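Local coordinates for dual oxidase maturation factor 1 (Mus musculus, PDB 6WXU), which may be required for the maturation of functional DUOX1 and its transport from the endoplasmic reticulum to the plasma membrane, at residues 93-98 against 122-127; 99-104 against 108-113. One frame throughout, in Å; residues are numbered along the deposited sequence.

Contact 1 of 2, residues 93-98 against 122-127; sequences KWVSVD and ETINYN. With MAN (alpha-D-mannopyranose), chain E; MAN (alpha-D-mannopyranose), chain C; MAN (alpha-D-mannopyranose), chain D; NAG (2-acetamido-2-deoxy-beta-D-glucopyranose), chain F.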
# COMPACT_ATOMS: atom_id res chain seq x y z
N LYS B 93 -18.32 22.58 12.20
CA LYS B 93 -17.60 23.76 12.64
C LYS B 93 -16.68 24.28 11.55
O LYS B 93 -16.06 23.51 10.82
CB LYS B 93 -16.79 23.45 13.90
CG LYS B 93 -17.63 23.13 15.10
CD LYS B 93 -18.36 24.36 15.58
CE LYS B 93 -19.23 24.05 16.78
NZ LYS B 93 -20.32 23.11 16.42
N TRP B 94 -16.58 25.61 11.45
CA TRP B 94 -15.72 26.28 10.49
C TRP B 94 -14.54 26.92 11.20
O TRP B 94 -14.61 27.26 12.38
CB TRP B 94 -16.49 27.35 9.71
CG TRP B 94 -17.45 26.80 8.72
CD1 TRP B 94 -18.28 25.73 8.88
CD2 TRP B 94 -17.68 27.29 7.39
NE1 TRP B 94 -19.01 25.53 7.74
CE2 TRP B 94 -18.66 26.47 6.81
CE3 TRP B 94 -17.15 28.34 6.64
CZ2 TRP B 94 -19.12 26.67 5.52
CZ3 TRP B 94 -17.60 28.53 5.36
CH2 TRP B 94 -18.58 27.70 4.81
N VAL B 95 -13.44 27.08 10.47
CA VAL B 95 -12.22 27.67 11.00
C VAL B 95 -11.84 28.87 10.14
O VAL B 95 -12.25 28.99 8.98
CB VAL B 95 -11.06 26.67 11.06
CG1 VAL B 95 -11.39 25.55 12.01
CG2 VAL B 95 -10.76 26.12 9.69
N SER B 96 -11.03 29.75 10.72
CA SER B 96 -10.51 30.93 10.03
C SER B 96 -9.02 30.72 9.81
O SER B 96 -8.24 30.71 10.76
CB SER B 96 -10.77 32.19 10.85
OG SER B 96 -10.25 33.33 10.19
N VAL B 97 -8.62 30.54 8.55
CA VAL B 97 -7.29 30.08 8.21
C VAL B 97 -6.65 31.05 7.22
O VAL B 97 -7.25 32.02 6.77
CB VAL B 97 -7.31 28.65 7.63
CG1 VAL B 97 -7.59 27.66 8.71
CG2 VAL B 97 -8.35 28.55 6.55
N ASP B 98 -5.39 30.76 6.89
CA ASP B 98 -4.60 31.45 5.87
C ASP B 98 -4.14 30.40 4.88
O ASP B 98 -3.09 29.77 5.07
CB ASP B 98 -3.41 32.18 6.47
CG ASP B 98 -3.81 33.35 7.33
OD1 ASP B 98 -5.02 33.55 7.54
OD2 ASP B 98 -2.91 34.09 7.78
N GLU B 122 -7.36 22.15 18.50
CA GLU B 122 -6.41 21.53 17.59
C GLU B 122 -5.31 22.53 17.27
O GLU B 122 -5.33 23.68 17.72
CB GLU B 122 -7.11 21.04 16.32
N THR B 123 -4.34 22.10 16.47
CA THR B 123 -3.24 22.94 16.03
C THR B 123 -3.20 22.91 14.51
O THR B 123 -2.81 21.90 13.92
CB THR B 123 -1.91 22.48 16.62
OG1 THR B 123 -1.96 22.61 18.05
CG2 THR B 123 -0.78 23.34 16.11
N ILE B 124 -3.60 24.01 13.89
CA ILE B 124 -3.76 24.07 12.44
C ILE B 124 -2.53 24.78 11.89
O ILE B 124 -2.47 26.00 11.80
CB ILE B 124 -5.05 24.78 12.05
CG1 ILE B 124 -6.17 24.37 13.00
CG2 ILE B 124 -5.43 24.44 10.63
CD1 ILE B 124 -7.46 25.08 12.75
N ASN B 125 -1.51 23.99 11.53
CA ASN B 125 -0.28 24.53 10.96
C ASN B 125 0.25 23.60 9.87
O ASN B 125 1.43 23.25 9.85
CB ASN B 125 0.75 24.76 12.05
CG ASN B 125 1.79 25.78 11.66
OD1 ASN B 125 2.12 25.92 10.49
ND2 ASN B 125 2.31 26.49 12.64
N TYR B 126 -0.62 23.17 8.96
CA TYR B 126 -0.24 22.16 7.98
C TYR B 126 0.68 22.74 6.91
O TYR B 126 0.73 23.95 6.66
CB TYR B 126 -1.48 21.57 7.31
CG TYR B 126 -2.40 20.86 8.26
CD1 TYR B 126 -3.29 21.57 9.04
CD2 TYR B 126 -2.37 19.48 8.39
CE1 TYR B 126 -4.13 20.94 9.91
CE2 TYR B 126 -3.21 18.84 9.26
CZ TYR B 126 -4.08 19.58 10.02
OH TYR B 126 -4.93 18.95 10.90
N ASN B 127 1.44 21.84 6.27
CA ASN B 127 2.25 22.19 5.10
C ASN B 127 2.49 20.90 4.32
O ASN B 127 3.41 20.15 4.65
CB ASN B 127 3.55 22.85 5.52
CG ASN B 127 4.32 23.41 4.35
OD1 ASN B 127 4.43 22.78 3.30
ND2 ASN B 127 4.87 24.60 4.52
C1 MAN E . 0.31 17.82 12.44
C2 MAN E . -0.84 18.84 12.39
C3 MAN E . -0.27 20.22 12.41
C4 MAN E . 0.57 20.40 13.64
C5 MAN E . 1.72 19.44 13.59
C6 MAN E . 2.57 19.51 14.83
O2 MAN E . -1.61 18.78 13.57
O3 MAN E . -1.30 21.18 12.41
O4 MAN E . 1.08 21.71 13.69
O5 MAN E . 1.21 18.11 13.50
O6 MAN E . 3.79 18.84 14.56
C1 MAN C . -2.77 17.95 13.39
C2 MAN C . -3.83 18.55 14.29
C3 MAN C . -3.35 18.48 15.72
C4 MAN C . -2.96 17.07 16.10
C5 MAN C . -1.96 16.51 15.10
C6 MAN C . -1.69 15.05 15.33
O2 MAN C . -5.00 17.76 14.27
O3 MAN C . -4.34 18.95 16.62
O4 MAN C . -2.35 17.10 17.36
O5 MAN C . -2.49 16.63 13.78
O6 MAN C . -0.94 14.56 14.23
C1 MAN D . 3.31 17.46 10.71
C2 MAN D . 1.95 16.86 11.07
C3 MAN D . 1.47 16.03 9.92
C4 MAN D . 1.36 16.89 8.68
C5 MAN D . 2.70 17.55 8.37
C6 MAN D . 2.58 18.58 7.31
O2 MAN D . 0.99 17.89 11.17
O3 MAN D . 0.22 15.45 10.19
O4 MAN D . 0.99 16.08 7.58
O5 MAN D . 3.19 18.23 9.54
O6 MAN D . 2.58 19.84 7.96
C1 NAG F . 6.90 21.17 1.42
C2 NAG F . 8.02 21.81 2.24
C3 NAG F . 8.95 20.74 2.81
C4 NAG F . 8.16 19.66 3.55
C5 NAG F . 7.06 19.12 2.65
C6 NAG F . 6.14 18.15 3.35
C7 NAG F . 8.87 24.05 1.67
C8 NAG F . 9.69 24.85 0.71
N2 NAG F . 8.78 22.74 1.42
O3 NAG F . 9.86 21.35 3.71
O4 NAG F . 9.04 18.60 3.88
O5 NAG F . 6.23 20.21 2.20
O6 NAG F . 5.76 18.62 4.63
O7 NAG F . 8.30 24.56 2.63
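V97 and I124 mark the closest backbone approach, yet their CA atoms stand 8.2 Å apart, so segments 93-98 and 122-127 share no main-chain hydrogen bond and meet through side chains alone. Both V95 and V97 point toward the second segment, and I124 answers them with two branches. Its CD1 lies 4.0 Å from CG1 of V95, the two side chains crossing obliquely, while its CG2 comes to 4.3 Å from CG1 of V97. The first torsion of I124 (chi1 -40°) places CG1 beside its own backbone N, and an extended second torsion (chi2 176°) carries CD1 out to V95.

The spacing is explained by the chain between the segments: S96 and D98 bond through the backbone to T115 and T113, whereas I124 bonds to G114. The isoleucine therefore reaches over an intervening stretch to one of the inner strands of a five-stranded antiparallel sheet, from a loop that leads into its edge strand 128-130. The loop's other flank lies against glycan. T123 N donates to O3 of the chain C mannose at 3.2 Å (N-H...O 150°), N127 N donates to O6 of the chain D mannose, and O6 of the N-acetylglucosamine donates to N127 O at 2.8 Å. The Y126 ring meets CG2 of I124 at its edge, in plane; its CE2 lies 3.9 Å from C2 of the chain E mannose, and its OH, hydrogen-bonded to the Y87 hydroxyl, lies 3.4 Å from C1 of the chain C mannose. With an alanine here, the hydroxyl of Y87 would be likely to lose a hydrogen-bond partner, and the mannoses the ring they rest against. Y126 also packs on an apolar side chain of another protein in the assembly.

Contact 2 of 2, residues 99-104 against 108-113; sequences VGLQIG and VNITLT. With NAG (2-acetamido-2-deoxy-beta-D-glucopyranose), chain F.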
# COMPACT_ATOMS: atom_id res chain seq x y z
N VAL B 99 -4.90 30.21 3.81
CA VAL B 99 -4.57 29.20 2.81
C VAL B 99 -3.54 29.77 1.84
O VAL B 99 -3.55 30.96 1.52
CB VAL B 99 -5.84 28.74 2.07
CG1 VAL B 99 -5.63 27.38 1.46
CG2 VAL B 99 -7.02 28.72 3.02
N GLY B 100 -2.65 28.92 1.36
CA GLY B 100 -1.61 29.35 0.45
C GLY B 100 -1.20 28.25 -0.49
O GLY B 100 -1.35 27.06 -0.19
N LEU B 101 -0.69 28.65 -1.65
CA LEU B 101 -0.16 27.73 -2.66
C LEU B 101 1.28 28.09 -2.95
O LEU B 101 1.67 29.25 -2.91
CB LEU B 101 -0.96 27.81 -3.96
CG LEU B 101 -2.08 26.80 -4.19
CD1 LEU B 101 -2.71 27.07 -5.53
CD2 LEU B 101 -1.53 25.40 -4.14
N GLN B 102 2.08 27.07 -3.26
CA GLN B 102 3.49 27.27 -3.58
C GLN B 102 3.86 26.23 -4.63
O GLN B 102 4.18 25.09 -4.28
CB GLN B 102 4.36 27.16 -2.34
CG GLN B 102 4.33 28.38 -1.45
CD GLN B 102 5.24 28.23 -0.27
OE1 GLN B 102 5.50 27.12 0.19
NE2 GLN B 102 5.74 29.34 0.24
N ILE B 103 3.84 26.62 -5.89
CA ILE B 103 4.02 25.70 -7.01
C ILE B 103 5.47 25.77 -7.45
O ILE B 103 5.93 26.79 -7.94
CB ILE B 103 3.08 26.03 -8.17
CG1 ILE B 103 1.66 26.26 -7.65
CG2 ILE B 103 3.07 24.92 -9.18
CD1 ILE B 103 0.72 26.77 -8.69
N GLY B 104 6.19 24.67 -7.27
CA GLY B 104 7.57 24.57 -7.68
C GLY B 104 7.72 23.94 -9.05
O GLY B 104 6.83 24.03 -9.90
N VAL B 108 3.97 20.69 -5.52
CA VAL B 108 3.27 21.84 -4.96
C VAL B 108 3.17 21.66 -3.46
O VAL B 108 2.94 20.55 -2.97
CB VAL B 108 1.88 22.01 -5.61
CG1 VAL B 108 1.02 20.79 -5.36
CG2 VAL B 108 1.19 23.24 -5.09
N ASN B 109 3.36 22.75 -2.71
CA ASN B 109 3.20 22.74 -1.26
C ASN B 109 1.98 23.57 -0.89
O ASN B 109 1.86 24.72 -1.32
CB ASN B 109 4.45 23.28 -0.56
CG ASN B 109 5.46 22.19 -0.25
OD1 ASN B 109 5.79 21.39 -1.11
ND2 ASN B 109 5.95 22.16 0.99
N ILE B 110 1.09 22.99 -0.10
CA ILE B 110 -0.15 23.63 0.31
C ILE B 110 -0.08 23.86 1.81
O ILE B 110 0.22 22.94 2.58
CB ILE B 110 -1.37 22.76 -0.05
CG1 ILE B 110 -1.33 22.39 -1.52
CG2 ILE B 110 -2.65 23.49 0.27
CD1 ILE B 110 -2.36 21.39 -1.90
N THR B 111 -0.37 25.09 2.24
CA THR B 111 -0.26 25.48 3.64
C THR B 111 -1.62 25.94 4.15
O THR B 111 -2.19 26.89 3.61
CB THR B 111 0.77 26.59 3.82
OG1 THR B 111 0.12 27.86 3.71
CG2 THR B 111 1.86 26.49 2.78
N LEU B 112 -2.12 25.28 5.19
CA LEU B 112 -3.30 25.72 5.92
C LEU B 112 -2.86 26.10 7.32
O LEU B 112 -2.28 25.27 8.03
CB LEU B 112 -4.36 24.61 5.96
CG LEU B 112 -5.78 24.99 6.40
CD1 LEU B 112 -6.59 25.50 5.23
CD2 LEU B 112 -6.50 23.84 7.07
N THR B 113 -3.12 27.34 7.72
CA THR B 113 -2.67 27.83 9.02
C THR B 113 -3.74 28.73 9.61
O THR B 113 -4.09 29.75 9.00
CB THR B 113 -1.36 28.60 8.91
OG1 THR B 113 -0.33 27.73 8.43
CG2 THR B 113 -0.95 29.15 10.26
C1 NAG F . 6.90 21.17 1.42
C2 NAG F . 8.02 21.81 2.24
C3 NAG F . 8.95 20.74 2.81
C4 NAG F . 8.16 19.66 3.55
C5 NAG F . 7.06 19.12 2.65
C6 NAG F . 6.14 18.15 3.35
C7 NAG F . 8.87 24.05 1.67
C8 NAG F . 9.69 24.85 0.71
N2 NAG F . 8.78 22.74 1.42
O3 NAG F . 9.86 21.35 3.71
O4 NAG F . 9.04 18.60 3.88
O5 NAG F . 6.23 20.21 2.20
O6 NAG F . 5.76 18.62 4.63
O7 NAG F . 8.30 24.56 2.63
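From G100 opposite T111 to I103 opposite V108, the segments form a beta hairpin, with axes 4.7 Å apart at closest approach and directions 167° apart. G100-T111 and Q102-N109 are the hydrogen-bonded pairs. In each pair one bond is nearly straight: T111 N to G100 O, and N109 N to Q102 O at 2.9 Å (N-H...O 171°). The return bonds, G100 N to T111 O and Q102 N to N109 O, are bent and weak.

The tight face carries L101, I103, V108 and I110. CD2 of L101 touches CG2 of V108 at 3.6 Å, coming across it at a slant, and CG1 of I110 at 4.0 Å, lying alongside. V108 presents that methyl because CG1 occupies the place between backbone N and carbonyl carbon (chi1 61°), which turns CG2 trans to the N and also within 4.0 Å of CG1 of I103. Helix 152-159 packs on I110 through L157 and A158.

The opposite face is polar and looser. Q102 and T111 are partly exposed, and the extended Q102 chain brings OE1 no nearer than 4.1 Å to CB of N109, with the two amide planes well out of parallel. The end of N109 leads away from strand 99-103 to its glycan: ND2, hydrogen-bonded to OD1 of N127, is joined covalently to C1 of the N-acetylglucosamine at 1.4 Å.

Overall arrangement
The two contacts, with centres about 13 Å apart, lie on the same side of the chain's centre and draw on successive halves of strand 94-103. Along the chain the order is 93-98, 99-104, 108-113, 122-127, so contact 2 is nested inside the loop that contact 1 closes. They also touch directly: D98 N lies 2.7 Å from T113 O, a probable hydrogen bond that carries the pairing of the hairpin onward. Contact 2 is thus a strand-to-strand join within the five-stranded sheet, and contact 1 a side-chain bridge from that sheet to a loop that lies against glycan. Both meet the same N-acetylglucosamine, in a region predicted to be extracellular.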